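Local coordinates for periplasmic binding protein (Veillonella parvula, PDB 4N01) that probably binds a solute in the periplasm, possibly an iron-siderophore or corrinoid ligand as in related proteins, and delivers it to an ABC-type importer, at residues A66-M69 with T73-M76; M76-G81 with Q101-K106; D126-T129 with S134-K137. All blocks are in the same frame, centred on the assembly; numbering follows the deposited sequence.

Contact 1 (A66-M69 with T73-M76)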
ATOM      1  N   ALA A  66     -13.131 -15.195   6.766  1.00 19.44           N
ATOM      2  CA  ALA A  66     -12.808 -13.936   6.105  1.00 18.48           C
ATOM      3  C   ALA A  66     -12.046 -14.178   4.805  1.00 18.69           C
ATOM      4  O   ALA A  66     -11.208 -15.083   4.733  1.00 20.48           O
ATOM      5  CB  ALA A  66     -11.986 -13.066   7.027  1.00 17.78           C
ATOM      6  N   VAL A  67     -12.354 -13.385   3.782  1.00 18.82           N
ATOM      7  CA  VAL A  67     -11.665 -13.478   2.504  1.00 19.08           C
ATOM      8  C   VAL A  67     -10.986 -12.156   2.202  1.00 21.35           C
ATOM      9  O   VAL A  67     -11.616 -11.093   2.257  1.00 19.26           O
ATOM     10  CB  VAL A  67     -12.623 -13.824   1.342  1.00 20.00           C
ATOM     11  CG1 VAL A  67     -11.910 -13.669  -0.005  1.00 20.47           C
ATOM     12  CG2 VAL A  67     -13.176 -15.259   1.503  1.00 20.72           C
ATOM     13  N   SER A  68      -9.698 -12.216   1.888  1.00 18.31           N
ATOM     14  CA  SER A  68      -8.986 -11.018   1.485  1.00 20.84           C
ATOM     15  C   SER A  68      -8.783 -11.029  -0.030  1.00 19.08           C
ATOM     16  O   SER A  68      -8.208 -11.969  -0.577  1.00 18.82           O
ATOM     17  CB  SER A  68      -7.639 -10.922   2.195  1.00 17.96           C
ATOM     18  OG  SER A  68      -6.897  -9.838   1.661  1.00 19.59           O
HETATM   19  N   MSE A  69      -9.264  -9.985  -0.699  1.00 18.59           N
HETATM   20  CA  MSE A  69      -9.212  -9.908  -2.158  1.00 20.20           C
HETATM   21  C   MSE A  69      -7.953  -9.213  -2.680  1.00 21.95           C
HETATM   22  O   MSE A  69      -7.771  -9.099  -3.891  1.00 23.01           O
HETATM   23  CB  MSE A  69     -10.444  -9.154  -2.686  1.00 21.45           C
HETATM   24  CG  MSE A  69     -11.776  -9.784  -2.330  1.00 21.23           C
HETATM   25 SE   MSE A  69     -12.196 -11.385  -3.365  0.57 25.58          SE
HETATM   26  CE  MSE A  69     -12.929 -10.514  -4.966  1.00 28.89           C
ATOM     27  N   THR A  73      -4.391  -6.093   2.063  1.00 16.01           N
ATOM     28  CA  THR A  73      -5.251  -6.484   3.174  1.00 20.61           C
ATOM     29  C   THR A  73      -4.911  -7.885   3.685  1.00 16.96           C
ATOM     30  O   THR A  73      -5.098  -8.179   4.864  1.00 15.81           O
ATOM     31  CB  THR A  73      -6.748  -6.387   2.815  1.00 25.92           C
ATOM     32  OG1 THR A  73      -6.987  -7.101   1.600  1.00 17.64           O
ATOM     33  CG2 THR A  73      -7.176  -4.917   2.644  1.00 23.91           C
ATOM     34  N   THR A  74      -4.408  -8.757   2.812  1.00 16.16           N
ATOM     35  CA  THR A  74      -3.918 -10.066   3.266  1.00 18.94           C
ATOM     36  C   THR A  74      -2.787  -9.901   4.277  1.00 16.05           C
ATOM     37  O   THR A  74      -2.778 -10.554   5.327  1.00 16.11           O
ATOM     38  CB  THR A  74      -3.433 -10.937   2.094  1.00 18.84           C
ATOM     39  OG1 THR A  74      -4.561 -11.369   1.327  1.00 18.82           O
ATOM     40  CG2 THR A  74      -2.669 -12.171   2.599  1.00 17.14           C
ATOM     41  N   GLU A  75      -1.841  -9.014   3.971  1.00 15.87           N
ATOM     42  CA  GLU A  75      -0.730  -8.775   4.885  1.00 17.20           C
ATOM     43  C   GLU A  75      -1.191  -8.131   6.189  1.00 15.54           C
ATOM     44  O   GLU A  75      -0.720  -8.512   7.261  1.00 15.63           O
ATOM     45  CB  GLU A  75       0.420  -8.009   4.189  1.00 15.70           C
ATOM     46  CG  GLU A  75       1.003  -8.853   3.042  1.00 17.07           C
ATOM     47  CD  GLU A  75       2.222  -8.256   2.344  1.00 23.11           C
ATOM     48  OE1 GLU A  75       2.538  -7.056   2.545  1.00 22.30           O
ATOM     49  OE2 GLU A  75       2.879  -9.009   1.576  1.00 18.25           O
HETATM   50  N   MSE A  76      -2.138  -7.198   6.099  1.00 16.33           N
HETATM   51  CA  MSE A  76      -2.691  -6.565   7.293  1.00 15.38           C
HETATM   52  C   MSE A  76      -3.294  -7.610   8.207  1.00 18.87           C
HETATM   53  O   MSE A  76      -3.049  -7.610   9.412  1.00 17.12           O
HETATM   54  CB  MSE A  76      -3.741  -5.518   6.918  1.00 15.44           C
HETATM   55  CG  MSE A  76      -3.116  -4.308   6.248  1.00 19.30           C
HETATM   56 SE   MSE A  76      -4.475  -3.099   5.568  0.65 23.81          SE
HETATM   57  CE  MSE A  76      -5.250  -2.560   7.257  1.00 19.62           C
TER
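S68, at the end of strand 66-68, sends its side chain straight at the first turns of helix 71-79, where the hydroxyls of T73 and T74 receive it. The alpha carbons of S68 and T74 are 5.5 Å apart, and the gap is bridged by oxygen. Along the serine, CB already lies 3.2 Å from T74 OG1, with the T73 hydroxyl further off. OG, anti to the backbone N (chi1 173°), then carries the group forward between the two threonines. It hydrogen-bonds to T73 OG1 at 2.7 Å and to T74 OG1 at 2.8 Å, these partners standing well apart around OG. The two bonds leave the serine differently: the angle from CB through OG is about 139° toward T73 OG1 but only about 94° toward T74 OG1, so the second partner sits beside the C-O bond rather than beyond its end. T73 OG1 reaches the serine from between its own backbone N and carbonyl carbon. The carbonyl oxygen of S70, in the connection between strand and helix, lies within hydrogen-bonding reach of both threonine hydroxyls and, weakly, of S68 OG, though not all of these pairs can be filled at once. The strand and helix begin a beta-alpha-beta crossover completed by strand 86-90. Three buried hydroxyls thus gather round one carbonyl, but they carry only three protons between them, fewer than the pairs within bonding distance, so the protons are probably shared among alternative patterns while the strand end stays tied to the start of the helix through these hydroxyls.

Contact 2 (M76-G81 with Q101-K106)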
HETATM    1  N   MSE A  76      -2.138  -7.198   6.099  1.00 16.33           N
HETATM    2  CA  MSE A  76      -2.691  -6.565   7.293  1.00 15.38           C
HETATM    3  C   MSE A  76      -3.294  -7.610   8.207  1.00 18.87           C
HETATM    4  O   MSE A  76      -3.049  -7.610   9.412  1.00 17.12           O
HETATM    5  CB  MSE A  76      -3.741  -5.518   6.918  1.00 15.44           C
HETATM    6  CG  MSE A  76      -3.116  -4.308   6.248  1.00 19.30           C
HETATM    7 SE   MSE A  76      -4.475  -3.099   5.568  0.65 23.81          SE
HETATM    8  CE  MSE A  76      -5.250  -2.560   7.257  1.00 19.62           C
HETATM    9  N   MSE A  77      -4.066  -8.521   7.629  1.00 17.98           N
HETATM   10  CA  MSE A  77      -4.712  -9.552   8.431  1.00 17.58           C
HETATM   11  C   MSE A  77      -3.703 -10.532   9.028  1.00 18.93           C
HETATM   12  O   MSE A  77      -3.820 -10.917  10.193  1.00 17.17           O
HETATM   13  CB  MSE A  77      -5.783 -10.282   7.617  1.00 16.63           C
HETATM   14  CG  MSE A  77      -6.987  -9.399   7.298  1.00 18.38           C
HETATM   15 SE   MSE A  77      -8.474 -10.468   6.649  0.67 28.14          SE
HETATM   16  CE  MSE A  77      -8.836 -11.499   8.260  1.00 22.33           C
ATOM     17  N   LEU A  78      -2.703 -10.925   8.248  1.00 16.09           N
ATOM     18  CA  LEU A  78      -1.687 -11.856   8.758  1.00 16.90           C
ATOM     19  C   LEU A  78      -0.855 -11.217   9.877  1.00 16.45           C
ATOM     20  O   LEU A  78      -0.455 -11.888  10.838  1.00 17.73           O
ATOM     21  CB  LEU A  78      -0.781 -12.349   7.623  1.00 18.19           C
ATOM     22  CG  LEU A  78      -1.466 -13.225   6.561  1.00 24.84           C
ATOM     23  CD1 LEU A  78      -0.539 -13.465   5.382  1.00 18.77           C
ATOM     24  CD2 LEU A  78      -1.930 -14.565   7.151  1.00 19.72           C
ATOM     25  N   GLN A  79      -0.614  -9.916   9.761  1.00 16.11           N
ATOM     26  CA  GLN A  79       0.184  -9.208  10.755  1.00 22.41           C
ATOM     27  C   GLN A  79      -0.520  -9.256  12.111  1.00 19.95           C
ATOM     28  O   GLN A  79       0.131  -9.346  13.153  1.00 19.69           O
ATOM     29  CB  GLN A  79       0.420  -7.759  10.309  1.00 20.53           C
ATOM     30  CG  GLN A  79       1.299  -6.930  11.243  1.00 17.18           C
ATOM     31  CD  GLN A  79       2.744  -7.386  11.238  1.00 19.25           C
ATOM     32  OE1 GLN A  79       3.413  -7.356  10.203  1.00 20.39           O
ATOM     33  NE2 GLN A  79       3.234  -7.816  12.398  1.00 20.49           N
ATOM     34  N   LEU A  80      -1.853  -9.222  12.086  1.00 17.61           N
ATOM     35  CA  LEU A  80      -2.650  -9.263  13.317  1.00 18.67           C
ATOM     36  C   LEU A  80      -2.862 -10.699  13.810  1.00 22.21           C
ATOM     37  O   LEU A  80      -3.584 -10.930  14.781  1.00 21.54           O
ATOM     38  CB  LEU A  80      -4.009  -8.571  13.120  1.00 16.19           C
ATOM     39  CG  LEU A  80      -3.941  -7.063  12.851  1.00 22.54           C
ATOM     40  CD1 LEU A  80      -5.335  -6.455  12.788  1.00 24.45           C
ATOM     41  CD2 LEU A  80      -3.128  -6.390  13.927  1.00 20.35           C
ATOM     42  N   GLY A  81      -2.232 -11.658  13.139  1.00 18.18           N
ATOM     43  CA  GLY A  81      -2.294 -13.051  13.546  1.00 18.92           C
ATOM     44  C   GLY A  81      -3.608 -13.740  13.229  1.00 21.77           C
ATOM     45  O   GLY A  81      -4.031 -14.648  13.945  1.00 20.81           O
ATOM     46  N   GLN A 101       5.182 -14.927   5.680  1.00 16.80           N
ATOM     47  CA  GLN A 101       5.120 -16.035   4.721  1.00 20.21           C
ATOM     48  C   GLN A 101       4.578 -17.320   5.333  1.00 18.53           C
ATOM     49  O   GLN A 101       3.724 -17.992   4.740  1.00 20.68           O
ATOM     50  CB  GLN A 101       6.500 -16.306   4.107  1.00 21.05           C
ATOM     51  CG  GLN A 101       6.503 -17.413   3.052  1.00 27.39           C
ATOM     52  CD  GLN A 101       5.799 -17.002   1.767  1.00 25.79           C
ATOM     53  OE1 GLN A 101       6.240 -16.080   1.069  1.00 27.28           O
ATOM     54  NE2 GLN A 101       4.696 -17.681   1.450  1.00 26.49           N
ATOM     55  N   ALA A 102       5.071 -17.668   6.518  1.00 21.38           N
ATOM     56  CA  ALA A 102       4.616 -18.884   7.179  1.00 23.40           C
ATOM     57  C   ALA A 102       3.129 -18.833   7.529  1.00 23.45           C
ATOM     58  O   ALA A 102       2.444 -19.855   7.429  1.00 20.97           O
ATOM     59  CB  ALA A 102       5.454 -19.185   8.416  1.00 20.98           C
ATOM     60  N   ALA A 103       2.626 -17.672   7.943  1.00 17.72           N
ATOM     61  CA  ALA A 103       1.187 -17.536   8.195  1.00 19.57           C
ATOM     62  C   ALA A 103       0.396 -17.574   6.878  1.00 22.56           C
ATOM     63  O   ALA A 103      -0.669 -18.191   6.804  1.00 19.77           O
ATOM     64  CB  ALA A 103       0.875 -16.255   8.988  1.00 16.92           C
ATOM     65  N   TYR A 104       0.926 -16.919   5.842  1.00 19.23           N
ATOM     66  CA  TYR A 104       0.308 -16.934   4.518  1.00 15.63           C
ATOM     67  C   TYR A 104       0.083 -18.348   4.020  1.00 20.73           C
ATOM     68  O   TYR A 104      -0.946 -18.634   3.405  1.00 18.73           O
ATOM     69  CB  TYR A 104       1.180 -16.183   3.506  1.00 15.45           C
ATOM     70  CG  TYR A 104       0.635 -16.170   2.084  1.00 16.68           C
ATOM     71  CD1 TYR A 104      -0.331 -15.250   1.695  1.00 16.47           C
ATOM     72  CD2 TYR A 104       1.107 -17.069   1.128  1.00 19.12           C
ATOM     73  CE1 TYR A 104      -0.819 -15.227   0.390  1.00 20.63           C
ATOM     74  CE2 TYR A 104       0.623 -17.061  -0.174  1.00 21.20           C
ATOM     75  CZ  TYR A 104      -0.343 -16.137  -0.534  1.00 21.15           C
ATOM     76  OH  TYR A 104      -0.821 -16.117  -1.825  1.00 19.65           O
ATOM     77  N   ASP A 105       1.055 -19.227   4.274  1.00 17.33           N
ATOM     78  CA  ASP A 105       1.002 -20.603   3.805  1.00 23.74           C
ATOM     79  C   ASP A 105      -0.118 -21.413   4.448  1.00 21.51           C
ATOM     80  O   ASP A 105      -0.377 -22.540   4.042  1.00 20.92           O
ATOM     81  CB  ASP A 105       2.348 -21.309   4.035  1.00 20.14           C
ATOM     82  CG  ASP A 105       3.430 -20.821   3.092  1.00 26.86           C
ATOM     83  OD1 ASP A 105       3.102 -20.077   2.144  1.00 25.44           O
ATOM     84  OD2 ASP A 105       4.609 -21.200   3.284  1.00 30.01           O
ATOM     85  N   LYS A 106      -0.776 -20.853   5.454  1.00 21.92           N
ATOM     86  CA  LYS A 106      -1.820 -21.592   6.159  1.00 23.29           C
ATOM     87  C   LYS A 106      -3.209 -21.304   5.590  1.00 24.19           C
ATOM     88  O   LYS A 106      -4.182 -22.013   5.898  1.00 22.77           O
ATOM     89  CB  LYS A 106      -1.762 -21.269   7.659  1.00 22.06           C
ATOM     90  CG  LYS A 106      -0.466 -21.729   8.309  1.00 33.03           C
ATOM     91  CD  LYS A 106      -0.434 -21.413   9.790  1.00 42.66           C
ATOM     92  CE  LYS A 106       0.901 -21.816  10.400  1.00 53.44           C
ATOM     93  NZ  LYS A 106       1.026 -21.422  11.835  1.00 57.89           N
TER
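L78 and the first torsions of its side chain set up the contact with A103 and Y104: CG lies anti to the carbonyl carbon (chi1 -66°) and chi2 is extended, which carries the two methyls out from helix 71-79 and spreads them like a fork against helix 101-104. In Y104, CG stands anti to the backbone N (chi1 179°), leading the ring away and turning the base of the side chain to the leucine. One prong, CD1, rests 3.7 Å from Y104 CB and equally near Y104 CA. It lies at the edge of the tyrosine ring, close to its plane, so the leucine meets the rim and leaves the faces alone. The other prong, CD2, comes to 3.8 Å from A103 CB and also reaches the A103 carbonyl carbon. The small alanine lets the helix backbone come close, with 6.4 Å between L78 CA and A103 CA. No hydrogen bond crosses; the join is purely apolar. An alanine in place of L78 would probably open a gap between the helices and deprive both A103 CB and the base of Y104 of their packing partner. Helix 71-79 closes in a Schellman motif at G81, whose positive phi accompanies a bond from G81 N to L78 O. Within 101-106, the side chains of Q101 and D105 are bonded to each other, Q101 NE2 donating to D105 OD1 at 3.0 Å from above the carboxylate plane. Strand 86-90 lies beside both helices, M86 touching L78 and T89 touching Y104, while M76 and L80 turn to helix 165-178 and L80 also to helix 182-203.

Contact 3 (D126-T129 with S134-K137)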
ATOM      1  N   ASP A 126     -17.888 -14.811   5.279  1.00 22.82           N
ATOM      2  CA  ASP A 126     -18.778 -13.977   6.079  1.00 20.55           C
ATOM      3  C   ASP A 126     -18.242 -12.553   6.170  1.00 22.62           C
ATOM      4  O   ASP A 126     -18.920 -11.649   6.664  1.00 21.76           O
ATOM      5  CB  ASP A 126     -19.024 -14.584   7.471  1.00 23.02           C
ATOM      6  CG  ASP A 126     -17.738 -14.812   8.273  1.00 30.15           C
ATOM      7  OD1 ASP A 126     -16.626 -14.553   7.759  1.00 26.12           O
ATOM      8  OD2 ASP A 126     -17.848 -15.284   9.431  1.00 28.82           O
ATOM      9  N   PHE A 127     -17.033 -12.358   5.648  1.00 17.84           N
ATOM     10  CA  PHE A 127     -16.359 -11.064   5.697  1.00 16.93           C
ATOM     11  C   PHE A 127     -15.407 -10.988   4.513  1.00 21.33           C
ATOM     12  O   PHE A 127     -14.739 -11.974   4.196  1.00 17.62           O
ATOM     13  CB  PHE A 127     -15.574 -10.952   7.007  1.00 16.12           C
ATOM     14  CG  PHE A 127     -14.756  -9.689   7.146  1.00 16.08           C
ATOM     15  CD1 PHE A 127     -15.276  -8.583   7.798  1.00 16.06           C
ATOM     16  CD2 PHE A 127     -13.454  -9.627   6.661  1.00 19.92           C
ATOM     17  CE1 PHE A 127     -14.518  -7.421   7.950  1.00 15.44           C
ATOM     18  CE2 PHE A 127     -12.683  -8.467   6.812  1.00 17.41           C
ATOM     19  CZ  PHE A 127     -13.221  -7.367   7.461  1.00 16.42           C
ATOM     20  N   ALA A 128     -15.346  -9.833   3.855  1.00 16.72           N
ATOM     21  CA  ALA A 128     -14.425  -9.668   2.731  1.00 16.37           C
ATOM     22  C   ALA A 128     -13.773  -8.311   2.831  1.00 17.54           C
ATOM     23  O   ALA A 128     -14.420  -7.354   3.253  1.00 18.14           O
ATOM     24  CB  ALA A 128     -15.157  -9.802   1.408  1.00 17.54           C
ATOM     25  N   THR A 129     -12.499  -8.228   2.454  1.00 17.14           N
ATOM     26  CA  THR A 129     -11.786  -6.952   2.469  1.00 14.77           C
ATOM     27  C   THR A 129     -10.816  -6.904   1.296  1.00 18.11           C
ATOM     28  O   THR A 129     -10.469  -7.946   0.738  1.00 20.74           O
ATOM     29  CB  THR A 129     -11.012  -6.753   3.790  1.00 16.97           C
ATOM     30  OG1 THR A 129     -10.386  -5.456   3.795  1.00 18.95           O
ATOM     31  CG2 THR A 129      -9.941  -7.830   3.947  1.00 16.33           C
ATOM     32  N   SER A 134     -11.798  -4.483  -6.000  1.00 23.38           N
ATOM     33  CA  SER A 134     -12.143  -5.877  -5.715  1.00 24.15           C
ATOM     34  C   SER A 134     -13.644  -6.090  -5.648  1.00 30.59           C
ATOM     35  O   SER A 134     -14.127  -7.215  -5.774  1.00 31.43           O
ATOM     36  CB  SER A 134     -11.562  -6.313  -4.356  1.00 22.95           C
ATOM     37  OG  SER A 134     -10.169  -6.055  -4.277  1.00 32.03           O
ATOM     38  N   PHE A 135     -14.383  -5.011  -5.418  1.00 22.34           N
ATOM     39  CA  PHE A 135     -15.823  -5.114  -5.201  1.00 26.69           C
ATOM     40  C   PHE A 135     -16.593  -4.426  -6.313  1.00 25.19           C
ATOM     41  O   PHE A 135     -17.776  -4.116  -6.172  1.00 29.49           O
ATOM     42  CB  PHE A 135     -16.164  -4.559  -3.820  1.00 25.79           C
ATOM     43  CG  PHE A 135     -15.377  -5.218  -2.718  1.00 29.75           C
ATOM     44  CD1 PHE A 135     -15.716  -6.494  -2.282  1.00 27.32           C
ATOM     45  CD2 PHE A 135     -14.270  -4.590  -2.158  1.00 26.38           C
ATOM     46  CE1 PHE A 135     -14.981  -7.125  -1.288  1.00 25.71           C
ATOM     47  CE2 PHE A 135     -13.526  -5.216  -1.152  1.00 21.60           C
ATOM     48  CZ  PHE A 135     -13.886  -6.490  -0.721  1.00 17.76           C
ATOM     49  N   SER A 136     -15.900  -4.216  -7.428  1.00 29.86           N
ATOM     50  CA  SER A 136     -16.479  -3.598  -8.618  1.00 31.49           C
ATOM     51  C   SER A 136     -16.940  -4.665  -9.604  1.00 37.31           C
ATOM     52  O   SER A 136     -16.841  -5.861  -9.326  1.00 34.88           O
ATOM     53  CB  SER A 136     -15.455  -2.687  -9.291  1.00 28.50           C
ATOM     54  OG  SER A 136     -14.374  -3.435  -9.820  1.00 32.93           O
ATOM     55  N   LYS A 137     -17.422  -4.234 -10.764  1.00 39.94           N
ATOM     56  CA  LYS A 137     -17.884  -5.163 -11.789  1.00 45.73           C
ATOM     57  C   LYS A 137     -16.729  -5.879 -12.491  1.00 46.21           C
ATOM     58  O   LYS A 137     -16.940  -6.849 -13.217  1.00 54.91           O
ATOM     59  CB  LYS A 137     -18.768  -4.435 -12.803  1.00 53.13           C
ATOM     60  CG  LYS A 137     -20.037  -3.861 -12.192  1.00 59.26           C
ATOM     61  CD  LYS A 137     -20.942  -3.261 -13.257  1.00 66.68           C
ATOM     62  CE  LYS A 137     -22.248  -2.758 -12.659  1.00 71.59           C
ATOM     63  NZ  LYS A 137     -23.194  -2.288 -13.714  1.00 74.19           N
TER
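The extended backbone of strand 127-129 keeps its distance from the turn at S134-F135, T129 CA and S134 CA being 8.3 Å apart, and the F135 ring spans the interval to A128 and T129. With CG beside its backbone N (chi1 -55°), the phenyl group points its far end at the strand and meets it by the edge. CE1 lies 3.8 Å from A128 CB, the one side-chain to side-chain contact here. CZ instead reaches main chain, 3.7 Å from T129 C and close to T129 CA, while T129 N also sits at the ring edge in its plane. One face of the ring is partly covered by the CB of its own neighbour S134, displaced toward the rim. The side chain of T129 turns the other way, and its hydroxyl is bonded to the carbonyl oxygen of W153 in strand 151-153. M145 of helix 142-147 touches both A128 and F135. Because no hydrogen bond crosses, the join between these two segments is apolar: the aromatic edge fits against a methyl and a buried peptide, the ring serving as a plug between the sheet and helix 142-147.

Contacts 1, 2 and 3 follow one another along the chain and lie in one lobe, around the parallel sheet ordered 109-111, 86-90, 66-68, 127-129, 151-153. Contacts 1 and 2 share helix 71-79 and M76, with centres about 9 Å apart; T74 CG2 also packs on Y104 CD1. Contact 3 lies about 10 Å between centres from contact 1, whose strand neighbours its own: the backbone pairs M69 N with T129 O and V67 N with F127 O are probably hydrogen-bonded. The centres of contacts 2 and 3 are about 19 Å apart, yet M77 touches T129. Helix 71-79 thus links strand 66-68 of the sheet to helix 101-104 within an alpha/beta lobe of the solute-binding protein.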